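PDB 3QH4: esterase LipW from Mycobacterium marinum, which probably hydrolyses ester bonds as a serine hydrolase with the alpha/beta hydrolase fold. Local coordinates for residues V89-A93 with D104-C108; V73-R79 with C117-D123; F189-P195 with L247-T253; F29-I34 with G94-L98. All coordinates share one frame; numbering follows the deposited sequence.

Contact 1 of 4, residues V89-A93 with D104-C108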
# COMPACT_ATOMS: atom_id res chain seq x y z
N VAL A 89 -5.84 6.43 -6.66
CA VAL A 89 -5.63 5.08 -7.18
C VAL A 89 -4.81 4.35 -6.12
O VAL A 89 -3.73 4.82 -5.79
CB VAL A 89 -4.87 5.10 -8.52
CG1 VAL A 89 -4.43 3.68 -8.92
CG2 VAL A 89 -5.77 5.77 -9.60
N TYR A 90 -5.35 3.25 -5.59
CA TYR A 90 -4.78 2.56 -4.42
C TYR A 90 -4.33 1.14 -4.75
O TYR A 90 -5.05 0.43 -5.50
CB TYR A 90 -5.84 2.48 -3.29
CG TYR A 90 -5.34 1.79 -2.06
CD1 TYR A 90 -4.73 2.54 -1.02
CD2 TYR A 90 -5.48 0.40 -1.91
CE1 TYR A 90 -4.26 1.88 0.12
CE2 TYR A 90 -5.01 -0.27 -0.77
CZ TYR A 90 -4.40 0.48 0.23
OH TYR A 90 -3.91 -0.14 1.35
N CYS A 91 -3.17 0.74 -4.21
CA CYS A 91 -2.64 -0.64 -4.37
C CYS A 91 -2.44 -1.27 -3.00
O CYS A 91 -1.77 -0.69 -2.14
CB CYS A 91 -1.30 -0.63 -5.13
SG CYS A 91 -1.52 -0.17 -6.83
N HIS A 92 -3.04 -2.45 -2.80
CA HIS A 92 -3.05 -3.15 -1.50
C HIS A 92 -1.71 -3.80 -1.07
O HIS A 92 -0.79 -3.95 -1.87
CB HIS A 92 -4.14 -4.23 -1.52
CG HIS A 92 -3.87 -5.36 -2.47
ND1 HIS A 92 -3.02 -6.40 -2.15
CD2 HIS A 92 -4.33 -5.62 -3.72
CE1 HIS A 92 -2.96 -7.25 -3.17
NE2 HIS A 92 -3.75 -6.80 -4.13
N ALA A 93 -1.64 -4.15 0.20
CA ALA A 93 -0.49 -4.82 0.83
C ALA A 93 -0.45 -6.30 0.48
O ALA A 93 -1.43 -6.85 -0.05
CB ALA A 93 -0.59 -4.65 2.35
N ASP A 104 -7.24 -4.93 1.63
CA ASP A 104 -7.17 -3.61 2.25
C ASP A 104 -8.50 -2.88 2.07
O ASP A 104 -8.55 -1.64 1.97
CB ASP A 104 -6.04 -2.79 1.61
CG ASP A 104 -4.66 -3.21 2.11
OD1 ASP A 104 -4.57 -4.00 3.07
OD2 ASP A 104 -3.68 -2.67 1.56
N HIS A 105 -9.59 -3.64 2.01
CA HIS A 105 -10.93 -3.03 1.87
C HIS A 105 -11.21 -2.00 3.00
O HIS A 105 -11.70 -0.92 2.71
CB HIS A 105 -11.96 -4.17 1.86
CG HIS A 105 -13.38 -3.75 1.65
ND1 HIS A 105 -13.86 -3.27 0.45
CD2 HIS A 105 -14.45 -3.83 2.48
CE1 HIS A 105 -15.16 -3.02 0.56
NE2 HIS A 105 -15.55 -3.37 1.78
N ARG A 106 -10.87 -2.34 4.24
CA ARG A 106 -11.11 -1.42 5.35
C ARG A 106 -10.34 -0.11 5.12
O ARG A 106 -10.89 0.97 5.28
CB ARG A 106 -10.71 -2.04 6.69
CG ARG A 106 -10.95 -1.12 7.90
CD ARG A 106 -12.42 -0.75 8.10
NE ARG A 106 -12.62 -0.01 9.36
CZ ARG A 106 -12.76 -0.57 10.56
NH1 ARG A 106 -12.69 -1.90 10.72
NH2 ARG A 106 -12.93 0.23 11.63
N GLN A 107 -9.05 -0.22 4.77
CA GLN A 107 -8.24 0.96 4.50
C GLN A 107 -8.88 1.85 3.44
O GLN A 107 -8.90 3.08 3.58
CB GLN A 107 -6.82 0.52 4.10
CG GLN A 107 -5.87 1.61 3.48
CD GLN A 107 -5.35 2.63 4.51
OE1 GLN A 107 -4.21 2.53 4.98
NE2 GLN A 107 -6.17 3.62 4.84
N CYS A 108 -9.41 1.22 2.37
CA CYS A 108 -10.00 1.97 1.26
C CYS A 108 -11.26 2.69 1.74
O CYS A 108 -11.47 3.86 1.37
CB CYS A 108 -10.32 1.05 0.06
SG CYS A 108 -8.81 0.52 -0.80
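In the beta-alpha-beta unit of strand 85-91, helix 105-115 and strand 118-122, part of the alpha/beta hydrolase fold, the carboxylate of Asp104 joins the end of the first strand to the start of the helix by accepting two hydrogen bonds on OD2. One comes from Tyr90 OH, at 2.5 Å from Asp104 OD2, and the other from the backbone of Ala93, whose N lies 2.9 Å from Asp104 OD2. The two donors approach from opposite faces of the carboxylate plane, so this buried oxygen is pinned between the strand and the loop that follows. Aspartate suits the place because one carboxylate oxygen can accept from both donors at once, as a buried hydroxyl and amide need. Although Asp104 occupies the N-cap position, its side chain does no capping; it is spent on this bridge. Tyr90 reaches across with CG anti to its backbone N (chi1 -180°), which carries the hydroxyl out to OD2, near the ring plane. Gln107 CG presses on the hydroxyl end, 3.4 Å from Tyr90 OH, while the amide beyond is turned to Gln307. Over one ring face sits a compact, polarisable thiol, Cys108 SG, 4.0 Å from the centroid of the Tyr90 ring and 30° off its normal.

Contact 2 of 4, residues V73-R79 with C117-D123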
# COMPACT_ATOMS: atom_id res chain seq x y z
N VAL A 73 -7.91 -5.95 -15.73
CA VAL A 73 -7.43 -5.78 -14.38
C VAL A 73 -8.70 -5.42 -13.58
O VAL A 73 -9.31 -4.41 -13.88
CB VAL A 73 -6.40 -4.62 -14.33
CG1 VAL A 73 -6.02 -4.31 -12.87
CG2 VAL A 73 -5.15 -4.98 -15.19
N PRO A 74 -9.12 -6.27 -12.62
CA PRO A 74 -10.29 -5.92 -11.79
C PRO A 74 -9.96 -4.74 -10.88
O PRO A 74 -8.79 -4.55 -10.50
CB PRO A 74 -10.54 -7.16 -10.94
CG PRO A 74 -9.83 -8.29 -11.69
CD PRO A 74 -8.61 -7.62 -12.30
N VAL A 75 -10.98 -3.95 -10.60
CA VAL A 75 -10.86 -2.81 -9.70
C VAL A 75 -12.05 -2.80 -8.77
O VAL A 75 -13.12 -3.36 -9.08
CB VAL A 75 -10.74 -1.45 -10.44
CG1 VAL A 75 -9.39 -1.35 -11.20
CG2 VAL A 75 -11.95 -1.21 -11.38
N ARG A 76 -11.87 -2.18 -7.61
CA ARG A 76 -12.99 -1.87 -6.73
C ARG A 76 -13.06 -0.36 -6.57
O ARG A 76 -12.07 0.28 -6.23
CB ARG A 76 -12.85 -2.56 -5.36
CG ARG A 76 -14.04 -2.25 -4.42
CD ARG A 76 -14.13 -3.27 -3.29
NE ARG A 76 -14.41 -4.62 -3.79
CZ ARG A 76 -14.22 -5.74 -3.09
NH1 ARG A 76 -13.73 -5.70 -1.85
NH2 ARG A 76 -14.54 -6.91 -3.66
N ILE A 77 -14.23 0.20 -6.82
CA ILE A 77 -14.37 1.64 -6.79
C ILE A 77 -15.20 2.04 -5.57
O ILE A 77 -16.33 1.56 -5.40
CB ILE A 77 -15.00 2.19 -8.09
CG1 ILE A 77 -14.22 1.67 -9.30
CG2 ILE A 77 -14.99 3.73 -8.09
CD1 ILE A 77 -14.89 1.97 -10.64
N TYR A 78 -14.62 2.93 -4.76
CA TYR A 78 -15.26 3.44 -3.54
C TYR A 78 -15.62 4.88 -3.78
O TYR A 78 -14.79 5.65 -4.26
CB TYR A 78 -14.27 3.35 -2.37
CG TYR A 78 -13.73 1.96 -2.09
CD1 TYR A 78 -12.71 1.41 -2.88
CD2 TYR A 78 -14.19 1.23 -1.00
CE1 TYR A 78 -12.20 0.16 -2.61
CE2 TYR A 78 -13.69 -0.02 -0.70
CZ TYR A 78 -12.69 -0.55 -1.52
OH TYR A 78 -12.20 -1.77 -1.22
N ARG A 79 -16.88 5.27 -3.51
CA ARG A 79 -17.25 6.66 -3.74
C ARG A 79 -17.87 7.24 -2.46
O ARG A 79 -18.90 6.74 -1.96
CB ARG A 79 -18.18 6.82 -4.95
CG ARG A 79 -17.56 6.37 -6.30
CD ARG A 79 -18.59 6.50 -7.39
NE ARG A 79 -18.06 6.43 -8.74
CZ ARG A 79 -18.02 5.32 -9.48
NH1 ARG A 79 -18.46 4.17 -8.97
NH2 ARG A 79 -17.53 5.36 -10.72
N CYS A 117 -13.64 11.41 -0.89
CA CYS A 117 -13.11 11.19 -2.22
C CYS A 117 -13.56 9.83 -2.74
O CYS A 117 -14.26 9.07 -2.05
CB CYS A 117 -11.56 11.27 -2.24
SG CYS A 117 -10.74 9.88 -1.32
N ALA A 118 -13.15 9.55 -3.97
CA ALA A 118 -13.27 8.23 -4.56
C ALA A 118 -11.91 7.53 -4.46
O ALA A 118 -10.84 8.17 -4.46
CB ALA A 118 -13.68 8.34 -6.04
N VAL A 119 -11.97 6.21 -4.33
CA VAL A 119 -10.75 5.40 -4.33
C VAL A 119 -10.96 4.30 -5.38
O VAL A 119 -12.02 3.65 -5.42
CB VAL A 119 -10.51 4.77 -2.94
CG1 VAL A 119 -9.28 3.84 -2.94
CG2 VAL A 119 -10.33 5.87 -1.85
N VAL A 120 -9.95 4.08 -6.21
CA VAL A 120 -9.99 2.95 -7.16
C VAL A 120 -8.87 2.01 -6.74
O VAL A 120 -7.68 2.36 -6.87
CB VAL A 120 -9.85 3.41 -8.62
CG1 VAL A 120 -9.87 2.24 -9.61
CG2 VAL A 120 -10.99 4.39 -8.96
N SER A 121 -9.25 0.83 -6.25
CA SER A 121 -8.29 -0.15 -5.73
C SER A 121 -7.97 -1.15 -6.84
O SER A 121 -8.90 -1.70 -7.48
CB SER A 121 -8.88 -0.84 -4.50
OG SER A 121 -8.01 -1.86 -4.04
N VAL A 122 -6.67 -1.41 -7.03
CA VAL A 122 -6.17 -2.23 -8.16
C VAL A 122 -5.97 -3.69 -7.76
O VAL A 122 -5.23 -3.98 -6.80
CB VAL A 122 -4.81 -1.68 -8.68
CG1 VAL A 122 -4.31 -2.51 -9.90
CG2 VAL A 122 -4.89 -0.22 -9.05
N ASP A 123 -6.63 -4.61 -8.46
CA ASP A 123 -6.40 -6.04 -8.21
C ASP A 123 -5.27 -6.48 -9.13
O ASP A 123 -5.50 -7.11 -10.18
CB ASP A 123 -7.67 -6.86 -8.53
CG ASP A 123 -7.59 -8.29 -8.06
OD1 ASP A 123 -6.69 -8.65 -7.29
OD2 ASP A 123 -8.49 -9.08 -8.46
O HOH W 1 -9.56 -2.86 -2.02
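Val75, Ile77 and Val120 make the enclosed aliphatic side of this strand pair. Val120 straddles its two neighbours: its CG1 meets Val75 CB at 3.9 Å and its CG2 meets Ile77 CG2 at 4.1 Å. Branched aliphatic chains suit this face, which is closed by Val142 of helix 134-148 and by Phe155. The backbones run antiparallel, their short axes at 170°, with paired bonds at Arg76-Ser121 and Tyr78-Val119; Ser121 N to Arg76 O, 2.9 Å, is almost straight at 177°. Strand 72-79 is the reversed second strand of the alpha/beta hydrolase sheet, and strand 118-122 belongs to its parallel part. The other face is more polar. There the Arg76 guanidinium pairs with Asp62 and Asp102. Tyr78 turns a ring edge to its partner strand, with CD1 3.5 Å from Val119 O, and sends its hydroxyl to His105 ND1. A water lies 3.0 Å from Tyr78 OH and 2.7 Å from Ser121 OG; serine, its OG anti to the backbone N (chi1 176°), brings it a hydroxyl without a bulky chain. Val73, Pro74 and Asp123 form a partly exposed end, Pro74 CG 3.6 Å from Asp123 OD2. Asp123 N bonds to Pro74 O there, beyond the last bridge, Val75-Val122.

Contact 3 of 4, residues F189-P195 with L247-T253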
# COMPACT_ATOMS: atom_id res chain seq x y z
N PHE A 189 -0.65 14.09 -5.11
CA PHE A 189 -0.31 13.63 -3.78
C PHE A 189 -0.01 12.15 -3.82
O PHE A 189 -0.66 11.42 -4.59
CB PHE A 189 -1.47 13.87 -2.82
CG PHE A 189 -1.06 13.85 -1.36
CD1 PHE A 189 -0.52 14.99 -0.77
CD2 PHE A 189 -1.23 12.69 -0.59
CE1 PHE A 189 -0.16 14.97 0.59
CE2 PHE A 189 -0.83 12.65 0.75
CZ PHE A 189 -0.30 13.80 1.35
N GLN A 190 0.92 11.71 -2.97
CA GLN A 190 1.15 10.26 -2.80
C GLN A 190 1.08 9.90 -1.32
O GLN A 190 1.72 10.53 -0.46
CB GLN A 190 2.50 9.80 -3.42
CG GLN A 190 3.76 10.44 -2.84
CD GLN A 190 5.05 9.88 -3.47
OE1 GLN A 190 5.16 8.67 -3.77
NE2 GLN A 190 5.99 10.77 -3.75
N LEU A 191 0.35 8.83 -1.04
CA LEU A 191 0.17 8.39 0.35
C LEU A 191 0.77 7.00 0.48
O LEU A 191 0.31 6.05 -0.17
CB LEU A 191 -1.33 8.40 0.70
CG LEU A 191 -1.69 8.04 2.14
CD1 LEU A 191 -2.94 8.82 2.55
CD2 LEU A 191 -1.93 6.53 2.25
N LEU A 192 1.87 6.91 1.22
CA LEU A 192 2.66 5.67 1.30
C LEU A 192 2.59 5.16 2.75
O LEU A 192 3.30 5.67 3.64
CB LEU A 192 4.11 5.91 0.87
CG LEU A 192 4.33 6.63 -0.46
CD1 LEU A 192 5.81 6.90 -0.70
CD2 LEU A 192 3.77 5.82 -1.64
N HIS A 193 1.73 4.18 2.97
CA HIS A 193 1.67 3.56 4.29
C HIS A 193 2.60 2.36 4.41
O HIS A 193 2.54 1.43 3.60
CB HIS A 193 0.21 3.21 4.67
CG HIS A 193 0.09 2.52 6.00
ND1 HIS A 193 0.72 2.99 7.14
CD2 HIS A 193 -0.59 1.41 6.37
CE1 HIS A 193 0.44 2.19 8.15
NE2 HIS A 193 -0.34 1.21 7.71
N GLN A 194 3.43 2.40 5.46
CA GLN A 194 4.45 1.39 5.77
C GLN A 194 5.06 0.79 4.48
O GLN A 194 5.07 -0.44 4.32
CB GLN A 194 3.86 0.31 6.72
CG GLN A 194 2.58 -0.36 6.16
CD GLN A 194 1.91 -1.37 7.06
OE1 GLN A 194 2.23 -1.48 8.24
NE2 GLN A 194 0.95 -2.09 6.49
N PRO A 195 5.58 1.66 3.59
CA PRO A 195 6.01 1.21 2.25
C PRO A 195 7.25 0.33 2.21
O PRO A 195 8.20 0.50 2.98
CB PRO A 195 6.28 2.51 1.49
CG PRO A 195 6.73 3.51 2.60
CD PRO A 195 5.80 3.12 3.76
N LEU A 247 8.78 14.93 -7.27
CA LEU A 247 7.74 13.98 -6.86
C LEU A 247 6.62 14.70 -6.12
O LEU A 247 6.84 15.79 -5.55
CB LEU A 247 8.34 12.86 -6.01
CG LEU A 247 9.30 11.94 -6.77
CD1 LEU A 247 9.95 10.94 -5.82
CD2 LEU A 247 8.57 11.17 -7.92
N PRO A 248 5.39 14.13 -6.14
CA PRO A 248 4.25 14.75 -5.48
C PRO A 248 4.43 14.82 -3.96
O PRO A 248 5.11 13.95 -3.38
CB PRO A 248 3.06 13.84 -5.81
CG PRO A 248 3.59 12.73 -6.63
CD PRO A 248 5.05 12.87 -6.83
N ALA A 249 3.83 15.84 -3.37
CA ALA A 249 3.66 15.92 -1.92
C ALA A 249 3.26 14.56 -1.35
O ALA A 249 2.49 13.81 -1.96
CB ALA A 249 2.63 16.96 -1.59
N THR A 250 3.81 14.24 -0.18
CA THR A 250 3.79 12.87 0.34
C THR A 250 3.33 12.82 1.80
O THR A 250 3.67 13.73 2.58
CB THR A 250 5.23 12.30 0.25
OG1 THR A 250 5.61 12.24 -1.13
CG2 THR A 250 5.34 10.86 0.86
N LEU A 251 2.54 11.78 2.13
CA LEU A 251 2.36 11.34 3.52
C LEU A 251 2.98 9.96 3.57
O LEU A 251 2.62 9.09 2.78
CB LEU A 251 0.89 11.24 3.92
CG LEU A 251 0.68 10.54 5.27
CD1 LEU A 251 1.24 11.39 6.47
CD2 LEU A 251 -0.83 10.27 5.47
N ILE A 252 3.91 9.78 4.50
CA ILE A 252 4.55 8.47 4.65
C ILE A 252 4.53 8.06 6.12
O ILE A 252 4.94 8.83 7.00
CB ILE A 252 5.98 8.49 3.99
CG1 ILE A 252 6.66 7.12 4.12
CG2 ILE A 252 6.89 9.58 4.60
CD1 ILE A 252 8.00 7.02 3.30
N THR A 253 4.09 6.83 6.39
CA THR A 253 3.84 6.41 7.76
C THR A 253 4.43 5.02 8.00
O THR A 253 4.61 4.24 7.04
CB THR A 253 2.31 6.36 8.01
OG1 THR A 253 1.66 5.61 6.97
CG2 THR A 253 1.71 7.78 8.05
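Leu191 and Leu251 lie side by side on one face of the sheet, pointing the same way, with CD1 of Leu191 3.9 Å from CD2 of Leu251. Phe189 extends this apolar centre: CZ of its ring touches Leu251 CB at 3.8 Å, and the flat ring spreads over the neighbouring backbone, Ala249 O standing 3.4 Å above its plane toward the rim. Leu311 and Ala314 of helix 298-315 touch the ring; a buried place between sheet and helix suits phenylalanine and leucine. On the reverse face, Ile252 CD1 meets Pro195 CG at 3.8 Å. Around these groups run backbone bonds between the parallel strands, the straightest being Leu192 N to Leu251 O, 2.8 Å at 175°. Polar side chains gather at both ends. Gln190, its CG between the backbone N and the carbonyl carbon (chi1 61°), extends toward the start of the neighbouring strand, where NE2 bonds weakly to Pro248 O, which Thr250 OG1 also binds, at 2.9 Å. At the other end His193 presents ND1 in its ring plane to Thr253 OG1, 2.8 Å away; the bond could run either way, and His193 NE2 pairs with Asp291. Gln194 N bonds to Thr253 O, and its side chain continues to Gly289 N and Ser165 OG. In the alpha/beta hydrolase fold the catalytic residues sit on loops at the carboxyl ends of the parallel strands, and Gln194 lies beside the probable triad of Ser166, Asp258 and His288.

Contact 4 of 4, residues F29-I34 with G94-L98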
# COMPACT_ATOMS: atom_id res chain seq x y z
N PHE A 29 7.20 -16.75 4.29
CA PHE A 29 7.02 -16.18 2.95
C PHE A 29 7.68 -17.01 1.86
O PHE A 29 8.02 -16.49 0.81
CB PHE A 29 7.48 -14.71 2.88
CG PHE A 29 6.59 -13.83 2.03
CD1 PHE A 29 5.26 -13.65 2.37
CD2 PHE A 29 7.10 -13.17 0.90
CE1 PHE A 29 4.41 -12.83 1.59
CE2 PHE A 29 6.26 -12.34 0.11
CZ PHE A 29 4.92 -12.18 0.48
N THR A 30 7.82 -18.32 2.11
CA THR A 30 8.23 -19.23 1.03
C THR A 30 7.09 -19.34 0.01
O THR A 30 5.94 -19.08 0.34
CB THR A 30 8.57 -20.66 1.56
OG1 THR A 30 7.42 -21.22 2.21
CG2 THR A 30 9.76 -20.61 2.52
N ALA A 31 7.43 -19.74 -1.21
CA ALA A 31 6.43 -19.93 -2.26
C ALA A 31 5.30 -20.90 -1.85
O ALA A 31 4.14 -20.59 -2.05
CB ALA A 31 7.10 -20.41 -3.55
N GLU A 32 5.65 -22.04 -1.25
CA GLU A 32 4.63 -23.00 -0.77
C GLU A 32 3.68 -22.41 0.28
O GLU A 32 2.46 -22.65 0.24
CB GLU A 32 5.31 -24.26 -0.21
N SER A 33 4.25 -21.65 1.22
CA SER A 33 3.46 -21.00 2.24
C SER A 33 2.54 -19.94 1.64
O SER A 33 1.39 -19.81 2.06
CB SER A 33 4.38 -20.40 3.33
OG SER A 33 3.63 -19.66 4.28
N ILE A 34 3.06 -19.19 0.65
CA ILE A 34 2.26 -18.17 -0.03
C ILE A 34 0.96 -18.75 -0.59
O ILE A 34 -0.09 -18.17 -0.43
CB ILE A 34 3.10 -17.43 -1.12
CG1 ILE A 34 3.99 -16.40 -0.41
CG2 ILE A 34 2.22 -16.77 -2.18
CD1 ILE A 34 5.22 -15.88 -1.25
N GLY A 94 0.67 -6.97 0.78
CA GLY A 94 0.68 -8.41 0.51
C GLY A 94 2.01 -8.87 -0.02
O GLY A 94 2.10 -9.97 -0.53
N GLY A 95 3.05 -8.04 0.13
CA GLY A 95 4.42 -8.45 -0.29
C GLY A 95 4.56 -8.86 -1.74
O GLY A 95 5.46 -9.68 -2.08
N PHE A 96 3.74 -8.25 -2.60
CA PHE A 96 3.69 -8.53 -4.07
C PHE A 96 3.13 -9.90 -4.43
O PHE A 96 2.91 -10.14 -5.63
CB PHE A 96 5.05 -8.36 -4.80
CG PHE A 96 5.75 -7.10 -4.49
CD1 PHE A 96 5.34 -5.90 -5.07
CD2 PHE A 96 6.81 -7.10 -3.58
CE1 PHE A 96 5.99 -4.69 -4.75
CE2 PHE A 96 7.48 -5.91 -3.27
CZ PHE A 96 7.05 -4.70 -3.85
N ALA A 97 2.93 -10.75 -3.43
CA ALA A 97 2.53 -12.16 -3.65
C ALA A 97 1.13 -12.53 -3.14
O ALA A 97 0.60 -13.61 -3.50
CB ALA A 97 3.55 -13.07 -3.01
N LEU A 98 0.57 -11.72 -2.25
CA LEU A 98 -0.72 -12.05 -1.62
C LEU A 98 -1.77 -10.99 -1.90
O LEU A 98 -1.42 -9.83 -2.21
CB LEU A 98 -0.59 -12.15 -0.10
CG LEU A 98 0.48 -13.07 0.46
CD1 LEU A 98 0.62 -12.90 1.97
CD2 LEU A 98 0.05 -14.47 0.08
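Gly94 O is gripped by two backbone amides, Ala97 N at 3.1 Å and Leu98 N at 2.9 Å, both reaching Gly94 O from the same face of its carbonyl plane, and the rim of the Phe29 ring abuts it too. These bonds curl residues 94-98 into a tight turn. Phe29 lies edge-on to the turn, with CE2 3.5 Å from Gly95 O, so that the slightly positive rim of the ring meets carbonyl oxygens. Gly95, lacking a side chain, lets the ring come this close. With His92 and Ala93 the turn reads His-Ala-Gly-Gly, a variant of the His-Gly-Gly-Gly motif of hormone-sensitive-lipase-like esterases, with Ala93 in place of the first glycine; glycine amides form the oxyanion hole in relatives, and here that role is probable. Over the centre of the Phe29 ring, 3.8 Å from its plane, sits CD1 of Ile34, on the first turn of helix 31-56. Ala97 CB is a small methyl between Ile34 CD1, 3.7 Å away, and the Phe29 ring. With CG anti to its carbonyl carbon (chi1 -53°), Leu98 divides its methyls: CD1 rests 3.8 Å from Phe29 CE1, and CD2 lies 3.9 Å from Ile34 CG2. Ala218 and Met222 of helix 216-227 also touch the ring, and Arg38 NE binds Ala97 O.

In the fold
All four contacts are largely buried, but contact 1 lies nearest the centre of the chain and contact 4 farthest from it. Contacts 1, 2 and 3 all reach the one central sheet. Contact 1 joins the first strand and the helix of a beta-alpha-beta unit, and contact 2 holds the unit's second strand against strand 72-79; the two touch through His105 and Tyr78, with contact 1 nested in the loop that contact 2 closes. Contacts 2 and 3 depend on backbone bonding, antiparallel in one and parallel in the other, whereas contact 1 rests on a shared carboxylate. Contact 4 has no hydrogen bond across it; apolar packing ties helix 31-56 to the loop that continues from contact 1.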